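Local coordinates for putative glycosyltransferase (Mannosyltransferase) involved in glycosylating the PBCV-1 major capsid protein (Paramecium bursaria Chlorella virus 1, PDB 2P6W), which probably transfers a sugar from a nucleotide donor such as UDP-glucose during glycosylation of the viral major capsid protein, using a manganese-binding N-terminal domain, at residues S81-N86 with T122-V127; V194-T199 with E206-V211. All coordinates share one frame; numbering follows the deposited sequence.

Contact 1: residues S81-N86 with T122-V127; sequences SDVYVN and TGVKFV. With MN (manganese (II) ion), chain B.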
loop_
_atom_site.group_PDB
_atom_site.type_symbol
_atom_site.label_atom_id
_atom_site.label_comp_id
_atom_site.label_asym_id
_atom_site.label_seq_id
_atom_site.Cartn_x
_atom_site.Cartn_y
_atom_site.Cartn_z
ATOM N N SER A 81 -4.099 -0.798 5.869
ATOM C CA SER A 81 -5.478 -1.027 6.303
ATOM C C SER A 81 -6.248 0.275 6.556
ATOM O O SER A 81 -7.472 0.246 6.764
ATOM C CB SER A 81 -5.518 -1.919 7.553
ATOM O OG SER A 81 -4.716 -1.358 8.585
ATOM N N ASP A 82 -5.550 1.408 6.502
ATOM C CA ASP A 82 -6.203 2.709 6.623
ATOM C C ASP A 82 -6.422 3.356 5.227
ATOM O O ASP A 82 -6.694 4.549 5.109
ATOM C CB ASP A 82 -5.424 3.603 7.569
ATOM C CG ASP A 82 -3.920 3.497 7.374
ATOM O OD1 ASP A 82 -3.266 2.718 8.113
ATOM O OD2 ASP A 82 -3.385 4.181 6.486
ATOM N N VAL A 83 -6.339 2.535 4.180
ATOM C CA VAL A 83 -6.643 2.991 2.819
ATOM C C VAL A 83 -7.944 2.318 2.365
ATOM O O VAL A 83 -8.163 1.142 2.646
ATOM C CB VAL A 83 -5.490 2.634 1.831
ATOM C CG1 VAL A 83 -5.917 2.907 0.406
ATOM C CG2 VAL A 83 -4.222 3.433 2.160
ATOM N N TYR A 84 -8.820 3.046 1.677
ATOM C CA TYR A 84 -10.004 2.376 1.136
ATOM C C TYR A 84 -10.258 2.768 -0.309
ATOM O O TYR A 84 -9.615 3.661 -0.844
ATOM C CB TYR A 84 -11.236 2.650 1.991
ATOM C CG TYR A 84 -11.660 4.100 2.025
ATOM C CD1 TYR A 84 -12.627 4.590 1.147
ATOM C CD2 TYR A 84 -11.118 4.975 2.966
ATOM C CE1 TYR A 84 -13.017 5.917 1.188
ATOM C CE2 TYR A 84 -11.506 6.314 3.024
ATOM C CZ TYR A 84 -12.460 6.783 2.124
ATOM O OH TYR A 84 -12.855 8.100 2.181
ATOM N N VAL A 85 -11.185 2.056 -0.935
ATOM C CA VAL A 85 -11.566 2.349 -2.296
ATOM C C VAL A 85 -12.719 3.345 -2.252
ATOM O O VAL A 85 -13.753 3.087 -1.628
ATOM C CB VAL A 85 -11.974 1.060 -3.035
ATOM C CG1 VAL A 85 -12.540 1.392 -4.393
ATOM C CG2 VAL A 85 -10.760 0.110 -3.185
ATOM N N ASN A 86 -12.533 4.487 -2.905
ATOM C CA ASN A 86 -13.591 5.496 -3.039
ATOM C C ASN A 86 -14.827 4.906 -3.748
ATOM O O ASN A 86 -14.737 4.544 -4.924
ATOM C CB ASN A 86 -13.043 6.671 -3.851
ATOM C CG ASN A 86 -14.085 7.749 -4.132
ATOM O OD1 ASN A 86 -15.180 7.746 -3.565
ATOM N ND2 ASN A 86 -13.746 8.671 -5.026
ATOM N N THR A 122 4.448 5.145 1.305
ATOM C CA THR A 122 4.289 3.766 0.839
ATOM C C THR A 122 3.031 3.085 1.381
ATOM O O THR A 122 2.929 1.857 1.357
ATOM C CB THR A 122 5.535 2.904 1.155
ATOM O OG1 THR A 122 5.852 3.016 2.546
ATOM C CG2 THR A 122 6.742 3.333 0.285
ATOM N N GLY A 123 2.056 3.894 1.810
ATOM C CA GLY A 123 0.742 3.377 2.211
ATOM C C GLY A 123 0.025 2.728 1.030
ATOM O O GLY A 123 -0.885 1.909 1.207
ATOM N N VAL A 124 0.432 3.122 -0.177
ATOM C CA VAL A 124 0.011 2.499 -1.446
ATOM C C VAL A 124 1.291 2.282 -2.249
ATOM O O VAL A 124 2.031 3.241 -2.481
ATOM C CB VAL A 124 -0.925 3.425 -2.262
ATOM C CG1 VAL A 124 -1.329 2.739 -3.552
ATOM C CG2 VAL A 124 -2.188 3.759 -1.440
ATOM N N LYS A 125 1.556 1.036 -2.649
ATOM C CA LYS A 125 2.848 0.697 -3.261
ATOM C C LYS A 125 2.652 -0.468 -4.214
ATOM O O LYS A 125 2.176 -1.539 -3.807
ATOM C CB LYS A 125 3.866 0.301 -2.174
ATOM C CG LYS A 125 5.231 -0.115 -2.695
ATOM C CD LYS A 125 6.191 -0.514 -1.557
ATOM C CE LYS A 125 5.806 -1.850 -0.911
ATOM N NZ LYS A 125 6.972 -2.390 -0.073
ATOM N N PHE A 126 3.004 -0.247 -5.483
ATOM C CA PHE A 126 2.957 -1.278 -6.520
ATOM C C PHE A 126 4.320 -1.915 -6.633
ATOM O O PHE A 126 5.316 -1.214 -6.789
ATOM C CB PHE A 126 2.648 -0.662 -7.890
ATOM C CG PHE A 126 1.229 -0.188 -8.061
ATOM C CD1 PHE A 126 0.312 -0.971 -8.745
ATOM C CD2 PHE A 126 0.826 1.072 -7.597
ATOM C CE1 PHE A 126 -1.012 -0.530 -8.947
ATOM C CE2 PHE A 126 -0.505 1.517 -7.794
ATOM C CZ PHE A 126 -1.405 0.716 -8.477
ATOM N N VAL A 127 4.347 -3.246 -6.583
ATOM C CA VAL A 127 5.585 -4.021 -6.643
ATOM C C VAL A 127 5.450 -5.091 -7.730
ATOM O O VAL A 127 4.573 -5.955 -7.643
ATOM C CB VAL A 127 5.838 -4.762 -5.300
ATOM C CG1 VAL A 127 7.211 -5.437 -5.320
ATOM C CG2 VAL A 127 5.738 -3.809 -4.123
HETATM MN MN MN B . -1.350 4.547 6.364
#

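Contact 2: residues V194-T199 with E206-V211; sequences VHMCGT and EHMEMV. With MN (manganese (II) ion), chain B.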
loop_
_atom_site.group_PDB
_atom_site.type_symbol
_atom_site.label_atom_id
_atom_site.label_comp_id
_atom_site.label_asym_id
_atom_site.label_seq_id
_atom_site.Cartn_x
_atom_site.Cartn_y
_atom_site.Cartn_z
ATOM N N VAL A 194 -8.182 6.205 -1.187
ATOM C CA VAL A 194 -8.226 7.297 -0.236
ATOM C C VAL A 194 -7.480 6.846 1.026
ATOM O O VAL A 194 -7.741 5.772 1.561
ATOM C CB VAL A 194 -9.680 7.678 0.108
ATOM C CG1 VAL A 194 -9.705 8.793 1.150
ATOM C CG2 VAL A 194 -10.440 8.104 -1.155
ATOM N N HIS A 195 -6.552 7.659 1.516
ATOM C CA HIS A 195 -5.644 7.193 2.550
ATOM C C HIS A 195 -5.845 7.992 3.850
ATOM O O HIS A 195 -5.587 9.182 3.894
ATOM C CB HIS A 195 -4.205 7.288 2.030
ATOM C CG HIS A 195 -3.161 6.807 2.990
ATOM N ND1 HIS A 195 -1.808 6.884 2.711
ATOM C CD2 HIS A 195 -3.262 6.232 4.217
ATOM C CE1 HIS A 195 -1.125 6.377 3.726
ATOM N NE2 HIS A 195 -1.981 5.982 4.656
ATOM N N MET A 196 -6.380 7.337 4.875
ATOM C CA MET A 196 -6.597 7.996 6.172
ATOM C C MET A 196 -5.305 8.039 6.990
ATOM O O MET A 196 -5.220 7.480 8.085
ATOM C CB MET A 196 -7.716 7.279 6.945
ATOM C CG MET A 196 -9.063 7.219 6.221
ATOM S SD MET A 196 -10.278 6.282 7.199
ATOM C CE MET A 196 -9.533 4.647 7.174
ATOM N N CYS A 197 -4.315 8.747 6.466
ATOM C CA CYS A 197 -2.968 8.719 7.013
ATOM C C CYS A 197 -2.837 9.573 8.272
ATOM O O CYS A 197 -3.347 10.693 8.317
ATOM C CB CYS A 197 -2.014 9.218 5.937
ATOM S SG CYS A 197 -0.278 9.034 6.309
ATOM N N GLY A 198 -2.191 9.019 9.302
ATOM C CA GLY A 198 -1.795 9.794 10.484
ATOM C C GLY A 198 -2.872 10.032 11.519
ATOM O O GLY A 198 -2.631 10.713 12.529
ATOM N N THR A 199 -4.044 9.449 11.306
ATOM C CA THR A 199 -5.175 9.676 12.210
ATOM C C THR A 199 -5.356 8.493 13.160
ATOM O O THR A 199 -4.778 7.425 12.951
ATOM C CB THR A 199 -6.463 9.924 11.408
ATOM O OG1 THR A 199 -6.664 8.836 10.505
ATOM C CG2 THR A 199 -6.327 11.212 10.582
ATOM N N GLU A 206 -14.867 6.805 12.642
ATOM C CA GLU A 206 -15.839 7.857 12.368
ATOM C C GLU A 206 -15.845 8.233 10.880
ATOM O O GLU A 206 -16.913 8.431 10.292
ATOM C CB GLU A 206 -15.566 9.075 13.263
ATOM C CG GLU A 206 -16.666 10.139 13.211
ATOM C CD GLU A 206 -16.764 10.964 14.486
ATOM O OE1 GLU A 206 -15.711 11.308 15.074
ATOM O OE2 GLU A 206 -17.909 11.283 14.890
ATOM N N HIS A 207 -14.664 8.302 10.266
ATOM C CA HIS A 207 -14.572 8.576 8.827
ATOM C C HIS A 207 -15.274 7.478 8.048
ATOM O O HIS A 207 -16.088 7.757 7.165
ATOM C CB HIS A 207 -13.116 8.670 8.365
ATOM C CG HIS A 207 -12.957 9.178 6.967
ATOM N ND1 HIS A 207 -12.917 8.344 5.871
ATOM C CD2 HIS A 207 -12.808 10.437 6.490
ATOM C CE1 HIS A 207 -12.750 9.069 4.775
ATOM N NE2 HIS A 207 -12.700 10.342 5.125
ATOM N N MET A 208 -14.960 6.225 8.376
ATOM C CA MET A 208 -15.512 5.118 7.613
ATOM C C MET A 208 -17.037 5.022 7.694
ATOM O O MET A 208 -17.681 4.607 6.732
ATOM C CB MET A 208 -14.822 3.801 7.967
ATOM C CG MET A 208 -13.347 3.756 7.529
ATOM S SD MET A 208 -13.091 4.189 5.788
ATOM C CE MET A 208 -14.031 2.896 4.948
ATOM N N GLU A 209 -17.606 5.442 8.823
ATOM C CA GLU A 209 -19.060 5.485 8.980
ATOM C C GLU A 209 -19.727 6.414 7.972
ATOM O O GLU A 209 -20.875 6.183 7.559
ATOM C CB GLU A 209 -19.433 5.909 10.404
ATOM C CG GLU A 209 -19.284 4.806 11.432
ATOM C CD GLU A 209 -19.501 5.299 12.859
ATOM O OE1 GLU A 209 -20.312 6.240 13.040
ATOM O OE2 GLU A 209 -18.853 4.753 13.789
ATOM N N MET A 210 -19.012 7.464 7.576
ATOM C CA MET A 210 -19.540 8.430 6.621
ATOM C C MET A 210 -19.344 7.969 5.183
ATOM O O MET A 210 -20.003 8.484 4.266
ATOM C CB MET A 210 -18.931 9.816 6.855
ATOM C CG MET A 210 -19.475 10.489 8.114
ATOM S SD MET A 210 -18.706 12.082 8.439
ATOM C CE MET A 210 -17.171 11.570 9.209
ATOM N N VAL A 211 -18.459 6.988 4.991
ATOM C CA VAL A 211 -18.229 6.392 3.680
ATOM C C VAL A 211 -19.364 5.449 3.297
ATOM O O VAL A 211 -19.654 4.475 4.002
ATOM C CB VAL A 211 -16.897 5.621 3.637
ATOM C CG1 VAL A 211 -16.727 4.926 2.295
ATOM C CG2 VAL A 211 -15.730 6.557 3.911
HETATM MN MN MN B . -1.350 4.547 6.364
#

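Contact 1: residues S81-N86 with T122-V127
Val-83 and Val-124 meet through the same branch, CG2, which in each residue lies anti to the carbonyl carbon and beside the backbone N; chi1 is 171° in Val-83. The two CG2 atoms are 4.1 Å apart, and the side chains cross at about a right angle. The same methyl of Val-83 also rests on the backbone of the other segment, with CG2 3.8 Å from Gly-123 O. This is a small contact in which the only side-chain pair is apolar. It buries 83 Å² in all, and its three touching residues are buried in the protein. Strand 83-85 and strand 124-128 belong to different sheets: the first pairs with strand 193-195, the second with strand 75-79 of the large mixed sheet. The valines therefore bridge two sheets just beyond the metal-binding turn. That turn is the DxD motif of a GT-A type glycosyltransferase, with Asp-80 and Asp-82 both on the manganese ion. With chi1 at 41°, Asp-82 CG sits between the backbone N and the carbonyl carbon, and from there OD2 binds manganese at 2.1 Å; OD1 of the same carboxylate stays 3.2 Å from the metal. His-195 and Asp-80 are further protein ligands of the ion. Ser-81, between the two aspartates, has been observed to bind UDP and UDP-glucose in this protein; here, without nucleotide, its OG is hydrogen-bonded to His-14. Val-124 also packs on Leu-77 and Leu-79 of strand 75-79, and the backbone of Gly-123 is hydrogen-bonded to that of Asp-80.

Contact 2: residues V194-T199 with E206-V211
From the strand side Met-196 carries nearly all of this contact, reaching from the end of strand 193-195 to His-207 and Met-208 on helix 201-210. Two residues earlier, Val-194 directs its CB at the helix but stays short of close contact. His-195 faces the metal instead. Its CG is anti to the backbone N (chi1 -179°), and NE2 binds manganese at 2.3 Å. Asn-178 accepts a hydrogen bond from ND1 and so helps to fix the ring's rotation. Cys-197 CB lies over one face of the His-195 ring, 3.5 Å above its plane. Met-196 is the centre of an inverse gamma turn, where the chain leaves the strand. Its CG lies over one face of the His-207 ring. The sulfur is set obliquely to that ring, 4.3 Å from the centroid and 48° off the normal. The bend at chi3 (-65°) lays the chain end against Met-208: Met-196 SD is 3.8 Å from Met-208 SD, and Met-196 CE is equally close to that sulfur. Met-196 also begins a type II beta turn that ends at Thr-199, with Gly-198 at positive phi. This turn and the following helix are part of the nucleotide site of the GT-A fold: UDP binding by Cys-197, Gly-198 and Arg-204 has been observed for this protein, though no nucleotide is bound here. Arg-204 NH2 is hydrogen-bonded to Met-196 O. Thr-199 OG1 lies 3.1 Å from Met-196 O, at most a weak bond. Beyond the methionine pair, Met-208 packs on Tyr-21, Lys-24 and Leu-28 of helix 20-36.

Overall arrangement
Contact 1 lies near the centre of the chain, its own centre about 4 Å away. The centre of contact 2 is about 15 Å from the centre of the chain. Contact 2 joins the last helix of this N-terminal domain to the rest; its touching residues are still largely buried. The centres of the two contacts are about 13 Å apart. They share one small sheet, since strands 83-85 and 193-195 are neighbours: Asp-82 O probably accepts a hydrogen bond from Met-196 N (2.8 Å). Both also reach the manganese, through Asp-82 and His-195. Their chemistry differs. Contact 1 has branched aliphatic side chains between two sheets, whereas contact 2 has flexible thioethers and an imidazole between a strand end and a helix.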